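Local coordinates for protein ATP phosphoribosyltransferase (Thermotoga maritima, PDB 1O63) that probably catalyses the first step of histidine biosynthesis, the condensation of ATP with 5-phosphoribose 1-diphosphate to give phosphoribosyl-ATP and diphosphate, at residues R105-F110 against D144-I149; I86-L91 against L164-V169; K4-K9 against F48-Y53; C64-L69 against R171-V176; K21-I26 against E193-V198. One frame throughout, in Å; residues are numbered along the deposited sequence.

Contact 1. Residues R105-F110 against D144-I149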
# COMPACT_ATOMS: atom_id res chain seq x y z
N ARG A 105 2.13 15.76 -15.70
CA ARG A 105 1.31 14.95 -14.79
C ARG A 105 2.00 13.57 -14.64
O ARG A 105 2.29 12.93 -15.65
CB ARG A 105 -0.10 14.76 -15.36
CG ARG A 105 -0.89 16.05 -15.53
CD ARG A 105 -2.31 15.75 -16.07
NE ARG A 105 -2.26 14.83 -17.19
CZ ARG A 105 -3.22 14.00 -17.58
NH1 ARG A 105 -3.04 13.21 -18.63
NH2 ARG A 105 -4.39 13.96 -16.95
N ILE A 106 2.46 13.26 -13.43
CA ILE A 106 3.19 12.01 -13.20
C ILE A 106 2.46 11.20 -12.11
O ILE A 106 2.37 11.71 -10.99
CB ILE A 106 4.63 12.26 -12.72
CG1 ILE A 106 5.31 13.33 -13.58
CG2 ILE A 106 5.42 10.97 -12.69
CD1 ILE A 106 6.74 13.66 -13.17
N ALA A 107 2.06 9.99 -12.46
CA ALA A 107 1.46 9.06 -11.50
C ALA A 107 2.58 8.23 -10.88
O ALA A 107 3.53 7.89 -11.58
CB ALA A 107 0.53 8.08 -12.23
N THR A 108 2.45 7.90 -9.58
CA THR A 108 3.53 7.11 -8.97
C THR A 108 3.10 6.64 -7.58
O THR A 108 2.21 7.25 -6.98
CB THR A 108 4.78 8.03 -8.81
OG1 THR A 108 5.85 7.32 -8.20
CG2 THR A 108 4.44 9.23 -7.93
N LYS A 109 3.74 5.61 -7.08
CA LYS A 109 3.62 5.18 -5.70
C LYS A 109 4.68 5.87 -4.83
O LYS A 109 4.71 5.71 -3.60
CB LYS A 109 3.87 3.67 -5.54
CG LYS A 109 2.98 2.80 -6.40
CD LYS A 109 2.95 1.37 -5.90
CE LYS A 109 4.10 0.58 -6.43
NZ LYS A 109 3.92 -0.90 -6.25
N PHE A 110 5.62 6.53 -5.50
CA PHE A 110 6.72 7.20 -4.77
C PHE A 110 6.73 8.70 -4.99
O PHE A 110 7.53 9.24 -5.75
CB PHE A 110 8.05 6.58 -5.28
CG PHE A 110 7.96 5.06 -5.32
CD1 PHE A 110 7.68 4.42 -6.50
CD2 PHE A 110 8.15 4.30 -4.17
CE1 PHE A 110 7.61 3.03 -6.58
CE2 PHE A 110 8.10 2.92 -4.22
CZ PHE A 110 7.78 2.28 -5.41
N ASP A 144 0.64 11.86 -17.76
CA ASP A 144 1.45 11.90 -18.97
C ASP A 144 2.54 10.84 -18.85
O ASP A 144 2.95 10.18 -19.80
CB ASP A 144 2.04 13.31 -19.12
CG ASP A 144 0.97 14.37 -19.35
OD1 ASP A 144 0.36 14.32 -20.43
OD2 ASP A 144 0.76 15.25 -18.49
N LEU A 145 3.08 10.73 -17.63
CA LEU A 145 4.24 9.94 -17.34
C LEU A 145 4.06 9.19 -16.00
O LEU A 145 3.18 9.51 -15.23
CB LEU A 145 5.51 10.82 -17.13
CG LEU A 145 5.92 11.78 -18.25
CD1 LEU A 145 6.90 12.84 -17.75
CD2 LEU A 145 6.51 11.05 -19.44
N ILE A 146 4.90 8.19 -15.80
CA ILE A 146 4.91 7.52 -14.50
C ILE A 146 6.35 7.44 -13.98
O ILE A 146 7.28 7.58 -14.77
CB ILE A 146 4.35 6.10 -14.52
CG1 ILE A 146 5.23 5.21 -15.39
CG2 ILE A 146 2.86 6.11 -14.95
CD1 ILE A 146 4.84 3.75 -15.46
N VAL A 147 6.46 7.29 -12.67
CA VAL A 147 7.78 6.98 -12.06
C VAL A 147 7.52 5.67 -11.30
O VAL A 147 6.65 5.66 -10.44
CB VAL A 147 8.30 8.07 -11.13
CG1 VAL A 147 9.42 7.53 -10.24
CG2 VAL A 147 8.77 9.30 -11.89
N ASP A 148 8.13 4.59 -11.75
CA ASP A 148 7.81 3.28 -11.13
C ASP A 148 8.98 2.32 -11.24
O ASP A 148 9.96 2.58 -11.94
CB ASP A 148 6.58 2.67 -11.81
CG ASP A 148 5.86 1.64 -10.97
OD1 ASP A 148 6.20 1.47 -9.78
OD2 ASP A 148 4.94 0.98 -11.49
N ILE A 149 8.85 1.19 -10.57
CA ILE A 149 9.89 0.17 -10.57
C ILE A 149 9.60 -0.82 -11.73
O ILE A 149 8.45 -1.15 -11.99
CB ILE A 149 9.85 -0.66 -9.27
CG1 ILE A 149 10.13 0.21 -8.03
CG2 ILE A 149 10.81 -1.84 -9.32
CD1 ILE A 149 9.93 -0.66 -6.76
O HOH W 1 4.97 3.96 -8.91
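The guanidinium of Arg105 meets Asp144 at its edge: OD2 lies near the guanidinium plane and forms a salt bridge with NE (3.3 Å, weak as a hydrogen bond), the carboxylate plane being turned 64° away. The same OD2 presents its anti lone pair to the backbone N of Arg105 (3.1 Å), while NH2 turns to the carbonyl of Gly141. At the other end of the contact, the Phe110 ring carries the CB of Lys109 over one face, offset toward the rim, and has Asp148 OD1 in plane at its edge, 3.8 Å from CE1. The Ile149 side chain crosses that of Phe110 at about a right angle, its CD1 near CZ.

Between these ends the backbones pair as parallel neighbours in the mixed sheet, within a fold consistent with the periplasmic-binding-protein clan. Ala107 is gripped on both its N and its O, by Leu145 O (3.0 Å) and Val147 N. Ile106 and Val147 share the face covered by helix 111-121 and touch through their CG2 methyls (3.8 Å), whereas Ala107 and Ile146 point to the reverse face.

Thr108 carries OG1 anti to its backbone N (chi1 179°), where it donates to Val147 O (2.9 Å) and accepts from Phe110 N (2.8 Å), an ST turn just before the helix. A water links Lys109 N with Val147 O and, weakly, with Asp148 OD1.

Contact 2. Residues I86-L91 against L164-V169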
# COMPACT_ATOMS: atom_id res chain seq x y z
N ILE A 86 18.41 -5.46 -7.61
CA ILE A 86 17.13 -6.16 -7.73
C ILE A 86 16.29 -5.62 -8.90
O ILE A 86 15.60 -6.35 -9.60
CB ILE A 86 16.26 -5.92 -6.47
CG1 ILE A 86 17.05 -6.09 -5.20
CG2 ILE A 86 15.00 -6.79 -6.52
CD1 ILE A 86 17.68 -7.45 -4.98
N SER A 87 16.16 -4.29 -8.89
CA SER A 87 15.31 -3.63 -9.90
C SER A 87 15.76 -2.20 -10.12
O SER A 87 16.84 -1.81 -9.67
CB SER A 87 13.86 -3.68 -9.40
OG SER A 87 13.80 -3.21 -8.07
N ARG A 88 14.98 -1.44 -10.89
CA ARG A 88 15.32 -0.05 -11.20
C ARG A 88 14.08 0.85 -11.01
O ARG A 88 13.01 0.49 -11.45
CB ARG A 88 15.76 0.10 -12.65
CG ARG A 88 17.05 -0.56 -13.08
CD ARG A 88 17.15 -0.57 -14.62
NE ARG A 88 16.35 -1.62 -15.20
CZ ARG A 88 15.91 -1.72 -16.45
NH1 ARG A 88 16.17 -0.79 -17.35
NH2 ARG A 88 15.19 -2.79 -16.81
N MSE A 89 14.33 2.06 -10.56
CA MSE A 89 13.27 3.09 -10.49
C MSE A 89 13.43 3.90 -11.78
O MSE A 89 14.54 4.36 -12.09
CB MSE A 89 13.42 3.93 -9.26
CG MSE A 89 12.38 5.03 -9.04
SE MSE A 89 10.68 4.30 -8.52
CE MSE A 89 11.05 3.90 -6.67
N VAL A 90 12.37 3.97 -12.60
CA VAL A 90 12.49 4.68 -13.87
C VAL A 90 11.38 5.69 -14.08
O VAL A 90 10.35 5.64 -13.42
CB VAL A 90 12.46 3.69 -15.07
CG1 VAL A 90 13.64 2.73 -14.98
CG2 VAL A 90 11.14 2.91 -15.14
N LEU A 91 11.63 6.61 -15.00
CA LEU A 91 10.62 7.51 -15.53
C LEU A 91 10.17 6.85 -16.85
O LEU A 91 11.06 6.35 -17.57
CB LEU A 91 11.21 8.90 -15.86
CG LEU A 91 10.19 9.85 -16.54
CD1 LEU A 91 9.17 10.29 -15.51
CD2 LEU A 91 10.93 11.07 -17.11
N LEU A 164 12.04 6.33 -20.22
CA LEU A 164 12.60 7.62 -20.61
C LEU A 164 13.84 7.99 -19.82
O LEU A 164 14.60 8.86 -20.27
CB LEU A 164 11.55 8.73 -20.44
CG LEU A 164 10.15 8.38 -21.00
CD1 LEU A 164 9.20 9.55 -20.80
CD2 LEU A 164 10.23 8.00 -22.46
N ASP A 165 14.01 7.42 -18.62
CA ASP A 165 15.17 7.75 -17.80
C ASP A 165 15.28 6.75 -16.63
O ASP A 165 14.29 6.32 -16.05
CB ASP A 165 15.07 9.16 -17.25
CG ASP A 165 16.36 9.81 -16.82
OD1 ASP A 165 17.46 9.29 -17.15
OD2 ASP A 165 16.32 10.89 -16.16
N GLU A 166 16.53 6.47 -16.28
CA GLU A 166 16.81 5.57 -15.14
C GLU A 166 17.04 6.45 -13.92
O GLU A 166 17.92 7.32 -13.96
CB GLU A 166 18.05 4.75 -15.46
CG GLU A 166 17.99 3.97 -16.76
CD GLU A 166 17.40 2.58 -16.57
OE1 GLU A 166 17.05 1.91 -17.57
OE2 GLU A 166 17.28 2.15 -15.40
N ILE A 167 16.22 6.35 -12.88
CA ILE A 167 16.41 7.31 -11.75
C ILE A 167 17.39 6.76 -10.74
O ILE A 167 18.16 7.49 -10.13
CB ILE A 167 15.07 7.67 -11.11
CG1 ILE A 167 14.13 8.26 -12.17
CG2 ILE A 167 15.30 8.66 -9.97
CD1 ILE A 167 12.72 8.50 -11.70
N PHE A 168 17.28 5.47 -10.41
CA PHE A 168 18.24 4.84 -9.51
C PHE A 168 18.04 3.34 -9.55
O PHE A 168 16.93 2.83 -9.83
CB PHE A 168 18.27 5.34 -8.08
CG PHE A 168 17.00 5.29 -7.31
CD1 PHE A 168 16.55 4.11 -6.74
CD2 PHE A 168 16.23 6.44 -7.14
CE1 PHE A 168 15.37 4.08 -6.02
CE2 PHE A 168 15.04 6.41 -6.45
CZ PHE A 168 14.61 5.22 -5.88
N VAL A 169 19.14 2.67 -9.25
CA VAL A 169 19.11 1.21 -9.19
C VAL A 169 18.67 0.83 -7.78
O VAL A 169 18.99 1.56 -6.86
CB VAL A 169 20.52 0.64 -9.47
CG1 VAL A 169 20.61 -0.81 -9.04
CG2 VAL A 169 20.83 0.81 -10.96
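Arg88 and Glu166 meet in one salt bridge: NH1 donates to the syn lone pair of OE1 (2.8 Å), with guanidinium and carboxylate nearly coplanar, 13° apart. The other terminal nitrogen of Arg88, NH2, has a weak bond to the carbonyl of Glu151.

The backbones run antiparallel, and their polar atoms show how a bulged ladder redistributes donors. Met89 N bonds almost straight to Phe168 O (2.8 Å). Met89 O then receives two donors, Ile167 N (2.7 Å) and, weakly, Phe168 N, which is the signature of a classic beta bulge. A second bulge repeats the scheme at Leu91, whose O takes Leu164 N (2.8 Å) together with a weak bond from Asp165 N, while Leu91 N bonds to Asp165 O (2.9 Å). OD2 of Asp165 pairs with Tyr117 OH, and OD1 takes a weak bond from Glu166 N.

On the opposite face from the salt bridge, Phe168, with CG between its backbone N and carbonyl carbon (chi1 56°), lies alongside Met89. The latter, present as selenomethionine, sets CB over the centre of the ring, 3.8 Å from the centroid. Nearby, Ile167 CD1 reaches the backbone of Val90 and Leu91.

The doubled acceptors imply that each extra residue is absorbed with its N-H still directed at a shared carbonyl, at the price of one weak bond in each pair.

Contact 3. Residues K4-K9 against F48-Y53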
# COMPACT_ATOMS: atom_id res chain seq x y z
N LYS A 4 16.34 -8.30 17.60
CA LYS A 4 15.03 -8.26 16.92
C LYS A 4 15.25 -7.72 15.51
O LYS A 4 15.80 -6.62 15.39
CB LYS A 4 14.08 -7.32 17.68
CG LYS A 4 13.39 -8.04 18.86
CD LYS A 4 13.50 -7.16 20.10
CE LYS A 4 12.99 -7.90 21.33
NZ LYS A 4 11.52 -7.68 21.54
N LEU A 5 14.85 -8.49 14.50
CA LEU A 5 15.04 -8.06 13.11
C LEU A 5 13.70 -7.72 12.45
O LEU A 5 12.70 -8.42 12.68
CB LEU A 5 15.74 -9.17 12.32
CG LEU A 5 17.27 -9.17 12.29
CD1 LEU A 5 17.87 -9.07 13.67
CD2 LEU A 5 17.79 -10.41 11.57
N ALA A 6 13.69 -6.64 11.65
CA ALA A 6 12.47 -6.26 10.92
C ALA A 6 12.72 -6.67 9.45
O ALA A 6 13.61 -6.10 8.82
CB ALA A 6 12.26 -4.75 11.00
N ILE A 7 12.04 -7.69 8.99
CA ILE A 7 12.23 -8.30 7.69
C ILE A 7 11.10 -7.91 6.72
O ILE A 7 9.91 -7.94 7.07
CB ILE A 7 12.27 -9.83 7.82
CG1 ILE A 7 13.16 -10.32 8.97
CG2 ILE A 7 12.66 -10.50 6.51
CD1 ILE A 7 14.56 -9.76 9.06
N PRO A 8 11.47 -7.44 5.56
CA PRO A 8 10.54 -6.97 4.54
C PRO A 8 9.85 -8.10 3.79
O PRO A 8 10.51 -8.92 3.14
CB PRO A 8 11.47 -6.20 3.58
CG PRO A 8 12.75 -6.99 3.65
CD PRO A 8 12.90 -7.37 5.11
N LYS A 9 8.52 -8.17 3.86
CA LYS A 9 7.79 -9.21 3.14
C LYS A 9 7.82 -8.85 1.65
O LYS A 9 8.05 -7.69 1.30
CB LYS A 9 6.32 -9.32 3.60
CG LYS A 9 6.14 -9.69 5.07
CD LYS A 9 5.07 -10.75 5.25
CE LYS A 9 3.75 -10.17 5.70
NZ LYS A 9 3.64 -10.00 7.18
N PHE A 48 7.77 -0.90 3.57
CA PHE A 48 7.75 0.49 4.02
C PHE A 48 7.63 0.61 5.52
O PHE A 48 7.99 1.66 6.08
CB PHE A 48 6.60 1.28 3.34
CG PHE A 48 7.15 2.02 2.13
CD1 PHE A 48 7.22 1.39 0.90
CD2 PHE A 48 7.62 3.31 2.24
CE1 PHE A 48 7.73 2.05 -0.21
CE2 PHE A 48 8.13 3.97 1.15
CZ PHE A 48 8.18 3.34 -0.10
N ASP A 49 7.27 -0.45 6.22
CA ASP A 49 7.17 -0.41 7.68
C ASP A 49 8.47 -0.78 8.36
O ASP A 49 8.56 -0.66 9.58
CB ASP A 49 6.06 -1.36 8.15
CG ASP A 49 4.68 -0.90 7.70
OD1 ASP A 49 3.78 -1.74 7.56
OD2 ASP A 49 4.49 0.30 7.45
N VAL A 50 9.48 -1.24 7.61
CA VAL A 50 10.75 -1.61 8.29
C VAL A 50 11.33 -0.46 9.05
O VAL A 50 11.63 -0.57 10.27
CB VAL A 50 11.73 -2.23 7.30
CG1 VAL A 50 13.18 -2.22 7.81
CG2 VAL A 50 11.29 -3.66 6.94
N PRO A 51 11.45 0.73 8.46
CA PRO A 51 12.06 1.85 9.14
C PRO A 51 11.21 2.32 10.31
O PRO A 51 11.77 2.76 11.33
CB PRO A 51 12.23 2.93 8.09
CG PRO A 51 11.55 2.46 6.86
CD PRO A 51 11.30 0.98 7.01
N THR A 52 9.89 2.17 10.20
CA THR A 52 8.99 2.51 11.31
C THR A 52 9.26 1.64 12.52
O THR A 52 9.34 2.13 13.67
CB THR A 52 7.53 2.30 10.85
OG1 THR A 52 7.29 3.15 9.70
CG2 THR A 52 6.54 2.61 11.94
N TYR A 53 9.43 0.33 12.35
CA TYR A 53 9.75 -0.55 13.47
C TYR A 53 11.07 -0.18 14.12
O TYR A 53 11.23 -0.31 15.36
CB TYR A 53 9.80 -2.04 13.02
CG TYR A 53 8.39 -2.64 13.07
CD1 TYR A 53 7.38 -2.18 12.24
CD2 TYR A 53 8.09 -3.61 13.99
CE1 TYR A 53 6.11 -2.70 12.31
CE2 TYR A 53 6.83 -4.14 14.09
CZ TYR A 53 5.83 -3.67 13.25
OH TYR A 53 4.58 -4.23 13.38
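Ala6 and Val50 mark the closest backbone approach, their CA atoms 5.6 Å apart, where the extended strand 4-8 passes beneath helix 50-55. Tyr53 N bonds to Asp49 O; Val50 and Tyr53, about one turn apart, both point to the strand.

Val50 carries most of the contact. With CG1 anti to its backbone N (chi1 161°), that methyl lies 4.2 Å from Ala6 CB, while CG2 sits 3.9 Å from Ala6 O and 4.2 Å from Pro8 CB. Tyr53 contributes its CB, 4.2 Å from Ala6 CB. An alanine in place of Val50 would lose both methyls and would probably open a gap over Ala6 and Pro8.

Helix 50-55 belongs to a beta-alpha-beta crossover from strand 40-45 to strand 61-65, and strand 4-8 lies between those two in the sheet; Val45 also packs on Val50 and Tyr53. Farther out, Thr52 and Tyr53 pack on Ile128 and Leu142 of the second subunit.

The side-chain packing is apolar, with the Val50 methyls also resting near the carbonyl of Ala6. The small side chain of Ala6 lets the helix come close, and the fit depends on methyl shape instead of polar direction.

Contact 4. Residues C64-L69 against R171-V176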
# COMPACT_ATOMS: atom_id res chain seq x y z
N CYS A 64 15.52 -3.26 3.87
CA CYS A 64 14.53 -2.70 2.96
C CYS A 64 15.18 -2.26 1.65
O CYS A 64 16.41 -2.17 1.56
CB CYS A 64 13.75 -1.55 3.61
SG CYS A 64 14.80 -0.22 4.23
N GLY A 65 14.40 -2.08 0.60
CA GLY A 65 15.01 -1.70 -0.69
C GLY A 65 15.33 -0.22 -0.75
O GLY A 65 14.91 0.61 0.04
N THR A 66 16.02 0.15 -1.85
CA THR A 66 16.38 1.55 -2.05
C THR A 66 15.16 2.43 -2.20
O THR A 66 15.17 3.60 -1.79
CB THR A 66 17.29 1.71 -3.30
OG1 THR A 66 18.26 0.64 -3.31
CG2 THR A 66 18.02 3.04 -3.25
N ASP A 67 14.09 1.93 -2.78
CA ASP A 67 12.84 2.67 -2.95
C ASP A 67 12.33 3.13 -1.59
O ASP A 67 12.03 4.32 -1.43
CB ASP A 67 11.81 1.82 -3.69
CG ASP A 67 11.63 0.43 -3.13
OD1 ASP A 67 10.48 -0.05 -3.07
OD2 ASP A 67 12.62 -0.23 -2.73
N VAL A 68 12.24 2.23 -0.62
CA VAL A 68 11.78 2.59 0.73
C VAL A 68 12.67 3.67 1.31
O VAL A 68 12.22 4.68 1.83
CB VAL A 68 11.75 1.37 1.65
CG1 VAL A 68 11.48 1.70 3.11
CG2 VAL A 68 10.72 0.34 1.16
N LEU A 69 14.00 3.43 1.28
CA LEU A 69 14.97 4.33 1.86
C LEU A 69 14.90 5.73 1.30
O LEU A 69 15.05 6.71 2.05
CB LEU A 69 16.39 3.77 1.68
CG LEU A 69 17.14 3.43 2.97
CD1 LEU A 69 16.26 2.65 3.92
CD2 LEU A 69 18.43 2.66 2.70
N ARG A 171 18.42 -1.82 -4.63
CA ARG A 171 19.07 -2.96 -4.00
C ARG A 171 18.47 -3.14 -2.59
O ARG A 171 17.73 -2.31 -2.11
CB ARG A 171 20.56 -2.60 -3.76
CG ARG A 171 21.30 -2.04 -4.94
CD ARG A 171 22.79 -1.92 -4.69
NE ARG A 171 23.52 -1.88 -5.97
CZ ARG A 171 23.60 -0.77 -6.69
NH1 ARG A 171 23.01 0.34 -6.28
NH2 ARG A 171 24.27 -0.81 -7.83
N THR A 172 18.95 -4.17 -1.91
CA THR A 172 18.60 -4.39 -0.51
C THR A 172 19.59 -3.60 0.34
O THR A 172 20.75 -3.48 -0.05
CB THR A 172 18.74 -5.89 -0.18
OG1 THR A 172 17.90 -6.58 -1.13
CG2 THR A 172 18.32 -6.22 1.23
N HIS A 173 19.12 -3.04 1.46
CA HIS A 173 20.04 -2.31 2.35
C HIS A 173 19.84 -2.89 3.78
O HIS A 173 18.73 -3.33 4.03
CB HIS A 173 19.65 -0.84 2.42
CG HIS A 173 19.76 -0.08 1.12
ND1 HIS A 173 20.81 0.71 0.81
CD2 HIS A 173 18.91 -0.05 0.06
CE1 HIS A 173 20.63 1.22 -0.43
NE2 HIS A 173 19.48 0.76 -0.89
N VAL A 174 20.87 -2.88 4.58
CA VAL A 174 20.73 -3.24 6.01
C VAL A 174 20.75 -1.94 6.81
O VAL A 174 21.55 -1.04 6.53
CB VAL A 174 21.76 -4.23 6.49
CG1 VAL A 174 23.18 -3.77 6.15
CG2 VAL A 174 21.67 -4.45 8.02
N VAL A 175 19.80 -1.80 7.75
CA VAL A 175 19.65 -0.58 8.52
C VAL A 175 19.59 -0.93 10.01
O VAL A 175 19.05 -1.98 10.36
CB VAL A 175 18.43 0.25 8.14
CG1 VAL A 175 18.71 1.08 6.89
CG2 VAL A 175 17.17 -0.60 7.96
N VAL A 176 20.20 -0.10 10.85
CA VAL A 176 20.29 -0.44 12.27
C VAL A 176 19.70 0.68 13.12
O VAL A 176 19.98 1.85 12.89
CB VAL A 176 21.75 -0.67 12.69
CG1 VAL A 176 21.92 -0.88 14.19
CG2 VAL A 176 22.37 -1.91 12.00
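Thr66 and His173 form the tight corner of this contact. Thr66 OG1 lies in plane at the edge of the imidazole, hydrogen-bonded to NE2 (2.7 Å), and also accepts an almost straight bond from Arg171 N (2.8 Å, 174°). Over one face of the same ring, offset toward the rim, comes Leu69 CD2, 3.4 Å from CG in a CH-pi contact. With ND1 bonded to Gln78, the imidazole is fixed in rotation. An alanine in place of His173 would probably leave Thr66 OG1 and the Gln78 amide without their ring partner and open a gap beside Leu69.

Farther along the strand the fit slackens. Leu69 CD1 slides past Val175 CG1 at 4.2 Å, and Cys64 SG stands 4.4 Å from Val175 CG2. At the other end the partly exposed Arg171 sends its extended chain off to a weak bond with Pro83 O.

The backbones hold the two regions together: Cys64 and His173 are an antiparallel hydrogen-bonded pair (His173 N to Cys64 O, 2.8 Å). Gly65 then takes the N-cap position of helix 66-71; a side chain there would clash with Asp67. A strand passing straight into a helix beside a long strand that runs between the lobes is consistent with the two-lobed periplasmic-binding-protein fold.

Contact 5. Residues K21-I26 against E193-V198; sequences KKTGVI and EKLQEV
Thr23 and Val198 lie at the heart of the apolar packing, their side chains crossing at about a right angle. The methyl of Thr23 does the touching: CG2 stands 3.8 Å from Val198 CG2 and 3.6 Å from Leu195 CD1, so that it sits against two residues almost one helical turn apart. Beside it Lys22 offers only the root of its chain, CB pressing on Val198 CG1 at 3.5 Å, a tight spacing for two carbons.

The polar interactions are mostly local or point outward. Thr23 holds OG1 between its backbone N and carbonyl carbon (chi1 74°), and this hydroxyl bonds to the carbonyl of Leu20 one turn back; the methyl is thereby left to face the other helix. Lys22 NZ forms a salt bridge with Asp202, farther along helix 185-204, adding a charged tie to the apolar one. Lys194 bends over the end of helix 13-23, with CE 3.4 Å and NZ 3.5 Å from Thr23 O.

Backbone capping explains why a helix can end so abruptly here. Gly24 leaves helical conformation with phi at 115° in a Schellman motif, its N bonded to Lys21 O (3.2 Å). A side chain at this position would be jammed against the preceding carbonyl, which calls for glycine.

Helix 13-23 thus ends against the flank of helix 185-204, where Leu195 also packs on Tyr19 and Phe80. Beyond Gly24, Val25 folds back on Leu20 before the chain enters strand 27-30.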
# COMPACT_ATOMS: atom_id res chain seq x y z
N LYS A 21 19.57 -17.57 7.23
CA LYS A 21 19.73 -19.03 7.22
C LYS A 21 21.20 -19.39 7.10
O LYS A 21 21.73 -20.10 7.96
CB LYS A 21 18.90 -19.66 6.09
CG LYS A 21 18.92 -21.18 6.08
CD LYS A 21 18.43 -21.75 4.76
CE LYS A 21 18.51 -23.28 4.76
NZ LYS A 21 18.21 -23.87 3.43
N LYS A 22 21.96 -18.71 6.23
CA LYS A 22 23.39 -19.01 6.12
C LYS A 22 24.25 -18.45 7.23
O LYS A 22 25.42 -18.88 7.35
CB LYS A 22 23.97 -18.58 4.77
CG LYS A 22 23.15 -19.15 3.59
CD LYS A 22 23.74 -18.63 2.31
CE LYS A 22 23.16 -19.28 1.07
NZ LYS A 22 23.70 -18.59 -0.16
N THR A 23 23.78 -17.50 8.04
CA THR A 23 24.55 -17.03 9.17
C THR A 23 24.43 -17.97 10.37
O THR A 23 25.26 -17.91 11.28
CB THR A 23 24.19 -15.61 9.65
OG1 THR A 23 22.93 -15.66 10.34
CG2 THR A 23 24.10 -14.65 8.47
N GLY A 24 23.51 -18.92 10.32
CA GLY A 24 23.30 -19.90 11.37
C GLY A 24 21.97 -19.79 12.08
O GLY A 24 21.65 -20.62 12.94
N VAL A 25 21.10 -18.83 11.69
CA VAL A 25 19.83 -18.71 12.39
C VAL A 25 18.90 -19.90 12.13
O VAL A 25 18.66 -20.28 11.00
CB VAL A 25 19.09 -17.41 12.02
CG1 VAL A 25 17.80 -17.29 12.84
CG2 VAL A 25 19.95 -16.19 12.21
N ILE A 26 18.37 -20.45 13.22
CA ILE A 26 17.43 -21.58 13.12
C ILE A 26 16.13 -21.18 13.84
O ILE A 26 16.20 -20.74 14.99
CB ILE A 26 17.99 -22.86 13.76
CG1 ILE A 26 19.12 -23.45 12.93
CG2 ILE A 26 16.87 -23.88 13.97
CD1 ILE A 26 19.96 -24.49 13.60
N GLU A 193 29.07 -8.64 11.56
CA GLU A 193 30.27 -9.21 10.97
C GLU A 193 29.97 -10.54 10.28
O GLU A 193 30.38 -10.72 9.14
CB GLU A 193 31.35 -9.46 12.01
CG GLU A 193 32.00 -8.24 12.62
CD GLU A 193 33.26 -8.58 13.41
OE1 GLU A 193 34.04 -9.43 12.94
OE2 GLU A 193 33.46 -7.99 14.49
N LYS A 194 29.33 -11.46 10.98
CA LYS A 194 28.94 -12.73 10.38
C LYS A 194 28.06 -12.53 9.15
O LYS A 194 28.23 -13.21 8.14
CB LYS A 194 28.18 -13.59 11.39
CG LYS A 194 28.97 -14.00 12.61
CD LYS A 194 28.14 -14.92 13.51
CE LYS A 194 27.79 -16.20 12.79
NZ LYS A 194 27.71 -17.36 13.72
N LEU A 195 27.09 -11.62 9.24
CA LEU A 195 26.16 -11.38 8.15
C LEU A 195 26.84 -10.80 6.92
O LEU A 195 26.61 -11.29 5.80
CB LEU A 195 25.04 -10.47 8.65
CG LEU A 195 23.91 -10.14 7.68
CD1 LEU A 195 23.09 -11.39 7.38
CD2 LEU A 195 23.02 -9.04 8.29
N GLN A 196 27.74 -9.83 7.07
CA GLN A 196 28.46 -9.30 5.90
C GLN A 196 29.28 -10.38 5.20
O GLN A 196 29.33 -10.44 3.97
CB GLN A 196 29.31 -8.10 6.27
CG GLN A 196 29.91 -7.31 5.10
CD GLN A 196 30.64 -6.07 5.56
OE1 GLN A 196 30.84 -5.88 6.77
NE2 GLN A 196 31.07 -5.21 4.65
N GLU A 197 29.96 -11.24 5.97
CA GLU A 197 30.70 -12.36 5.39
C GLU A 197 29.78 -13.21 4.49
O GLU A 197 30.09 -13.50 3.35
CB GLU A 197 31.20 -13.31 6.49
CG GLU A 197 32.58 -13.08 7.00
CD GLU A 197 33.12 -14.16 7.91
OE1 GLU A 197 34.36 -14.21 8.08
OE2 GLU A 197 32.35 -14.95 8.49
N VAL A 198 28.67 -13.62 5.06
CA VAL A 198 27.69 -14.47 4.35
C VAL A 198 27.15 -13.74 3.13
O VAL A 198 27.16 -14.22 2.00
CB VAL A 198 26.55 -14.82 5.33
CG1 VAL A 198 25.33 -15.36 4.63
CG2 VAL A 198 27.06 -15.80 6.39

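How the contacts relate
Contacts 1, 2 and 4 follow one sheet inward. Contacts 1 and 2, with centres 12 Å apart, join through a probable hydrogen bond from Val90 N to Asp148 O (2.9 Å); contacts 2 and 4, 15 Å apart, share strand 161-176. Contact 3 adjoins contact 4, 10 Å between centres, with Phe48 and Pro51 packed on Val68. Side chains also link contact 1 to more distant contacts: Ile149 CD1 is 3.8 Å from Asp67 OD1, and Phe110 CE2 is 3.9 Å from Asp67 CB and 4.1 Å from Phe48 CE1. In relatives the substrate site lies between the lobes, so these approaches probably border it. Contact 5 is peripheral, its centre 37 Å from that of contact 1.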